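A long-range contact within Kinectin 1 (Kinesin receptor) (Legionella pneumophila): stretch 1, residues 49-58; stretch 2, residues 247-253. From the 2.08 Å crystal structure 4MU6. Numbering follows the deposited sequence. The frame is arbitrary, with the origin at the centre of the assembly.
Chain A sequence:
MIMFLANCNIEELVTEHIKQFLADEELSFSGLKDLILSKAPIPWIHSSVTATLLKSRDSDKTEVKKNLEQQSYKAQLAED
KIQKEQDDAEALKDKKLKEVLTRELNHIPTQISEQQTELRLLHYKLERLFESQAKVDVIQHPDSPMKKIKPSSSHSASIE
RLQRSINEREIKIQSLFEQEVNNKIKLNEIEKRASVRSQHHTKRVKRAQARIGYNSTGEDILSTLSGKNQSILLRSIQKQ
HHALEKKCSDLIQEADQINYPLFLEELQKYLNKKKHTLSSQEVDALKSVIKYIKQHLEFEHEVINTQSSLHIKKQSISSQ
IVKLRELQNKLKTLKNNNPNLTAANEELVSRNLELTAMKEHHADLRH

Stretch 1, residues 49-58: VTATLLKSRD
Stretch 2, residues 247-253: KCSDLIQ

Residues 49-58 and 247-253 lie within two longer helices that pack nearly antiparallel, their axes 9.9 Å apart at closest approach and their N-to-C directions 161° apart. Backbone torsions are helical throughout (phi -57 to -71°, psi -37 to -45°). The register is set by Arg57 CA to Cys248 CA (6.2 Å) and Thr50 CA to Ile252 CA (6.1 Å). No hydrogen bond crosses the contact, which buries 320 Å² and is largely apolar.

Along the second helix, Lys247 (t) leads its side-chain end away. Cys248 (t) points toward the first helix, where its SG lies 3.8 Å from Leu53 O and 3.9 Å from Leu54 CD2. Cys248 CB meets Arg57 CD at 3.7 Å; Arg57 (t, t, p, chi4 -165°) thus packs through its aliphatic part, while its NH2 forms a salt bridge to Asp58 OD1 (2.6 Å). Ser249 points away, and Asp250 is out of reach. Leu251 (m, t) turns toward the partner, placing its CB 4.1 Å from Leu53 CD2. Ile252 (m, chi2 158°) projects sideways, yet its CG1 approaches Leu53 CD1 to 3.7 Å and its CG2 reaches 3.8 Å from Thr50 OG1. Leu53 (m, t) therefore touches Cys248, Leu251 and Ile252, spanning one helical turn. Gln253 makes no contact.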

# COMPACT_ATOMS: atom_id res chain seq x y z
N VAL A 49 -28.24 3.09 19.15
CA VAL A 49 -26.87 3.36 19.59
C VAL A 49 -25.89 2.50 18.78
O VAL A 49 -24.86 2.98 18.31
CB VAL A 49 -26.68 3.05 21.08
CG1 VAL A 49 -25.19 3.14 21.48
CG2 VAL A 49 -27.53 3.98 21.93
N THR A 50 -26.23 1.22 18.61
CA THR A 50 -25.38 0.29 17.87
C THR A 50 -25.17 0.72 16.42
O THR A 50 -24.06 0.61 15.91
CB THR A 50 -25.90 -1.17 17.96
OG1 THR A 50 -25.89 -1.60 19.33
CG2 THR A 50 -25.04 -2.14 17.13
N ALA A 51 -26.22 1.24 15.76
CA ALA A 51 -26.09 1.70 14.37
C ALA A 51 -25.19 2.92 14.28
O ALA A 51 -24.33 3.01 13.39
CB ALA A 51 -27.49 1.99 13.72
N THR A 52 -25.37 3.86 15.22
CA THR A 52 -24.48 5.01 15.32
C THR A 52 -23.02 4.59 15.50
O THR A 52 -22.11 5.15 14.88
CB THR A 52 -24.87 5.94 16.48
OG1 THR A 52 -26.11 6.58 16.18
CG2 THR A 52 -23.78 7.00 16.71
N LEU A 53 -22.77 3.61 16.36
CA LEU A 53 -21.38 3.19 16.59
C LEU A 53 -20.77 2.53 15.35
O LEU A 53 -19.58 2.73 15.05
CB LEU A 53 -21.27 2.27 17.81
CG LEU A 53 -21.43 3.02 19.14
CD1 LEU A 53 -21.67 2.07 20.29
CD2 LEU A 53 -20.18 3.86 19.40
N LEU A 54 -21.57 1.77 14.63
CA LEU A 54 -21.09 1.08 13.44
C LEU A 54 -20.75 2.08 12.34
O LEU A 54 -19.73 1.92 11.64
CB LEU A 54 -22.12 0.07 12.93
CG LEU A 54 -22.29 -1.12 13.86
CD1 LEU A 54 -23.53 -1.88 13.45
CD2 LEU A 54 -21.05 -2.02 13.83
N LYS A 55 -21.62 3.09 12.18
CA LYS A 55 -21.38 4.15 11.21
C LYS A 55 -20.11 4.90 11.55
O LYS A 55 -19.32 5.22 10.66
CB LYS A 55 -22.54 5.12 11.14
CG LYS A 55 -23.75 4.63 10.35
CD LYS A 55 -24.95 5.58 10.56
CE LYS A 55 -26.20 5.14 9.78
NZ LYS A 55 -26.93 3.99 10.38
N SER A 56 -19.92 5.19 12.84
CA SER A 56 -18.71 5.84 13.33
C SER A 56 -17.45 4.99 13.07
O SER A 56 -16.41 5.52 12.66
CB SER A 56 -18.84 6.11 14.84
OG SER A 56 -19.78 7.13 15.08
N ARG A 57 -17.56 3.69 13.34
CA ARG A 57 -16.47 2.78 13.09
C ARG A 57 -16.16 2.77 11.61
O ARG A 57 -15.00 2.83 11.20
CB ARG A 57 -16.83 1.36 13.51
CG ARG A 57 -15.70 0.35 13.20
CD ARG A 57 -16.27 -1.03 13.05
NE ARG A 57 -17.19 -1.07 11.91
CZ ARG A 57 -18.06 -2.04 11.68
NH1 ARG A 57 -18.16 -3.07 12.51
NH2 ARG A 57 -18.84 -1.98 10.60
N ASP A 58 -17.21 2.71 10.79
CA ASP A 58 -17.02 2.69 9.35
C ASP A 58 -16.31 3.95 8.88
O ASP A 58 -15.42 3.89 8.03
CB ASP A 58 -18.34 2.48 8.62
CG ASP A 58 -18.79 1.04 8.65
OD1 ASP A 58 -18.11 0.23 9.34
OD2 ASP A 58 -19.80 0.70 7.99
N LYS A 247 -12.51 -2.00 19.00
CA LYS A 247 -12.88 -0.80 19.75
C LYS A 247 -14.39 -0.56 19.68
O LYS A 247 -15.03 -0.15 20.66
CB LYS A 247 -12.11 0.40 19.19
CG LYS A 247 -12.34 1.68 19.97
CD LYS A 247 -11.46 2.79 19.45
CE LYS A 247 -11.48 3.98 20.39
NZ LYS A 247 -10.96 3.66 21.77
N CYS A 248 -14.94 -0.82 18.50
CA CYS A 248 -16.37 -0.70 18.26
C CYS A 248 -17.15 -1.77 19.04
O CYS A 248 -18.19 -1.47 19.63
CB CYS A 248 -16.66 -0.83 16.77
SG CYS A 248 -18.40 -0.64 16.36
N SER A 249 -16.65 -3.00 19.03
CA SER A 249 -17.28 -4.05 19.83
C SER A 249 -17.31 -3.72 21.32
O SER A 249 -18.28 -4.02 22.01
CB SER A 249 -16.60 -5.40 19.62
OG SER A 249 -17.27 -6.12 18.60
N ASP A 250 -16.24 -3.08 21.81
CA ASP A 250 -16.15 -2.74 23.23
C ASP A 250 -17.12 -1.62 23.60
O ASP A 250 -17.72 -1.64 24.67
CB ASP A 250 -14.72 -2.32 23.61
CG ASP A 250 -13.75 -3.47 23.61
OD1 ASP A 250 -14.19 -4.64 23.54
OD2 ASP A 250 -12.53 -3.21 23.68
N LEU A 251 -17.22 -0.64 22.72
CA LEU A 251 -18.14 0.48 22.91
C LEU A 251 -19.60 0.02 22.89
O LEU A 251 -20.43 0.49 23.68
CB LEU A 251 -17.89 1.54 21.83
CG LEU A 251 -16.72 2.47 22.13
CD1 LEU A 251 -16.37 3.34 20.92
CD2 LEU A 251 -17.03 3.34 23.35
N ILE A 252 -19.90 -0.92 22.01
CA ILE A 252 -21.23 -1.50 21.99
C ILE A 252 -21.52 -2.23 23.31
O ILE A 252 -22.58 -2.06 23.90
CB ILE A 252 -21.44 -2.40 20.77
CG1 ILE A 252 -21.45 -1.54 19.50
CG2 ILE A 252 -22.76 -3.17 20.89
CD1 ILE A 252 -21.12 -2.30 18.26
N GLN A 253 -20.56 -3.03 23.77
CA GLN A 253 -20.73 -3.75 25.02
C GLN A 253 -20.90 -2.79 26.20
O GLN A 253 -21.71 -3.03 27.07
CB GLN A 253 -19.58 -4.72 25.28
CG GLN A 253 -19.71 -5.49 26.58
CD GLN A 253 -21.03 -6.24 26.69
OE1 GLN A 253 -21.61 -6.66 25.68
NE2 GLN A 253 -21.51 -6.40 27.91